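Local coordinates for diguanylate cyclase (PDB 5H5O), which binds cyclic GMP through its cyclic nucleotide-binding domain, the part present here, and probably makes cyclic di-GMP from two GTP molecules, at residues A[38-43]-A[64-69]. Residues are numbered along the deposited sequence; the frame is centred on the assembly and turned at random.
Sequences QMFIVV and EFFGEL. With PCG (cyclic guanosine monophosphate), chain C.
F40 and F66 form an antiparallel hydrogen-bonded pair in the beta-roll of this cyclic nucleotide-binding domain, where strand 39-44 holds the short strand 65-66 just before helix 68-72 of the phosphate-binding cassette. F40 N bonds to F66 O and F66 N to F40 O, and V42 N adds a third bond to E64 O at 2.8 Å.

The side chain of F66 faces the core while its CB borders the ligand, 3.7 Å from O2' of cyclic GMP. CG sits between backbone N and carbonyl carbon (chi1 60°), which turns the ring back across the neighbouring strand. There CD2 lies near F40 O, CE2 meets V42 CG2 at the ring edge, CE1 reaches F40 CD2, and CZ touches F40 CB, which makes a CH-pi contact over one face, 3.8 Å from the F66 ring centroid. The two phenyl planes, 27° apart, are slid so far that they barely overlap.

On the other sheet face, the selenomethionine M39 bends its CE to 3.6 Å from F65 CB and also packs on F112 of helix 106-121. Beyond the strand, two groups grip the ribose hydroxyl: G67 N donates to O2', which donates to E68 OE1 at 2.6 Å, while E68 OE2 forms a salt bridge with R119 NH2.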
# COMPACT_ATOMS: atom_id res chain seq x y z
N GLN A 38 9.93 10.70 -6.76
CA GLN A 38 9.10 11.69 -6.09
C GLN A 38 7.65 11.45 -6.45
O GLN A 38 7.35 10.89 -7.50
CB GLN A 38 9.50 13.11 -6.48
CG GLN A 38 9.44 13.34 -7.94
CD GLN A 38 10.80 13.30 -8.58
OE1 GLN A 38 11.26 12.25 -9.02
NE2 GLN A 38 11.45 14.46 -8.65
N MSE A 39 6.75 11.86 -5.55
CA MSE A 39 5.33 11.84 -5.85
C MSE A 39 4.86 13.27 -6.03
O MSE A 39 5.58 14.22 -5.72
CB MSE A 39 4.52 11.19 -4.73
CG MSE A 39 4.58 11.95 -3.42
SE MSE A 39 3.27 11.24 -2.19
CE MSE A 39 1.64 12.00 -2.95
N PHE A 40 3.62 13.41 -6.49
CA PHE A 40 3.07 14.73 -6.78
C PHE A 40 1.63 14.89 -6.32
O PHE A 40 0.84 13.96 -6.37
CB PHE A 40 3.13 14.97 -8.29
CG PHE A 40 4.51 14.98 -8.83
CD1 PHE A 40 5.27 16.14 -8.80
CD2 PHE A 40 5.07 13.83 -9.37
CE1 PHE A 40 6.57 16.15 -9.30
CE2 PHE A 40 6.36 13.83 -9.87
CZ PHE A 40 7.11 14.99 -9.83
N ILE A 41 1.29 16.10 -5.89
CA ILE A 41 -0.12 16.43 -5.67
C ILE A 41 -0.54 17.61 -6.57
O ILE A 41 0.10 18.67 -6.58
CB ILE A 41 -0.42 16.76 -4.19
CG1 ILE A 41 0.11 15.65 -3.26
CG2 ILE A 41 -1.89 16.98 -3.99
CD1 ILE A 41 0.50 16.12 -1.85
N VAL A 42 -1.62 17.41 -7.33
CA VAL A 42 -2.19 18.50 -8.12
C VAL A 42 -2.85 19.53 -7.20
O VAL A 42 -3.69 19.18 -6.37
CB VAL A 42 -3.25 17.98 -9.12
CG1 VAL A 42 -3.69 19.09 -10.10
CG2 VAL A 42 -2.73 16.74 -9.89
N VAL A 43 -2.49 20.80 -7.34
CA VAL A 43 -3.25 21.83 -6.62
C VAL A 43 -3.98 22.81 -7.56
O VAL A 43 -4.95 23.44 -7.16
CB VAL A 43 -2.43 22.59 -5.57
CG1 VAL A 43 -1.77 21.60 -4.57
CG2 VAL A 43 -1.40 23.49 -6.23
N GLU A 64 -5.72 15.81 -6.01
CA GLU A 64 -5.40 14.42 -6.31
C GLU A 64 -3.90 14.18 -6.37
O GLU A 64 -3.14 15.06 -6.80
CB GLU A 64 -6.09 13.95 -7.60
CG GLU A 64 -7.59 13.74 -7.46
CD GLU A 64 -8.27 13.45 -8.80
OE1 GLU A 64 -8.21 12.29 -9.26
OE2 GLU A 64 -8.84 14.39 -9.41
N PHE A 65 -3.47 13.00 -5.94
CA PHE A 65 -2.05 12.67 -5.85
C PHE A 65 -1.68 11.49 -6.73
O PHE A 65 -2.53 10.69 -7.09
CB PHE A 65 -1.66 12.40 -4.40
CG PHE A 65 -2.21 11.12 -3.86
CD1 PHE A 65 -1.51 9.92 -4.00
CD2 PHE A 65 -3.42 11.10 -3.19
CE1 PHE A 65 -2.01 8.73 -3.49
CE2 PHE A 65 -3.93 9.91 -2.66
CZ PHE A 65 -3.22 8.72 -2.82
N PHE A 66 -0.42 11.40 -7.09
CA PHE A 66 0.05 10.33 -7.96
C PHE A 66 1.55 10.24 -7.84
O PHE A 66 2.20 11.19 -7.41
CB PHE A 66 -0.34 10.59 -9.42
CG PHE A 66 0.22 11.87 -10.01
CD1 PHE A 66 1.37 11.86 -10.80
CD2 PHE A 66 -0.41 13.08 -9.80
CE1 PHE A 66 1.88 13.03 -11.36
CE2 PHE A 66 0.09 14.27 -10.36
CZ PHE A 66 1.22 14.25 -11.14
N GLY A 67 2.11 9.10 -8.24
CA GLY A 67 3.55 8.93 -8.18
C GLY A 67 4.08 8.38 -6.87
O GLY A 67 5.29 8.27 -6.70
N GLU A 68 3.17 8.04 -5.95
CA GLU A 68 3.59 7.51 -4.64
C GLU A 68 4.31 6.17 -4.77
O GLU A 68 5.17 5.86 -3.95
CB GLU A 68 2.41 7.46 -3.64
CG GLU A 68 1.44 6.26 -3.77
CD GLU A 68 0.57 6.30 -5.02
OE1 GLU A 68 0.67 7.26 -5.80
OE2 GLU A 68 -0.22 5.36 -5.22
N LEU A 69 3.98 5.39 -5.81
CA LEU A 69 4.70 4.14 -6.10
C LEU A 69 6.18 4.39 -6.37
O LEU A 69 7.05 3.69 -5.84
CB LEU A 69 4.09 3.41 -7.30
CG LEU A 69 2.61 3.01 -7.21
CD1 LEU A 69 2.19 2.23 -8.45
CD2 LEU A 69 2.33 2.21 -5.93
PA PCG C . 3.84 5.93 -10.55
O1A PCG C . 4.88 6.74 -9.85
O2A PCG C . 3.84 4.52 -11.03
O5' PCG C . 3.60 6.81 -11.49
C5' PCG C . 2.42 6.57 -12.27
C4' PCG C . 1.31 6.68 -11.27
O4' PCG C . -0.03 6.47 -11.63
C3' PCG C . 1.53 5.76 -10.10
O3' PCG C . 2.83 6.04 -9.51
C2' PCG C . 0.28 6.05 -9.31
O2' PCG C . 0.38 7.09 -8.33
C1' PCG C . -0.72 6.48 -10.39
N9 PCG C . -1.91 5.68 -10.84
C8 PCG C . -3.14 6.16 -11.01
N7 PCG C . -4.00 5.22 -11.42
C5 PCG C . -3.33 4.08 -11.53
C6 PCG C . -3.64 2.68 -11.92
O6 PCG C . -4.80 2.39 -12.24
N1 PCG C . -2.65 1.76 -11.91
C2 PCG C . -1.38 2.07 -11.56
N2 PCG C . -0.43 1.10 -11.57
N3 PCG C . -1.01 3.35 -11.19
C4 PCG C . -1.93 4.37 -11.16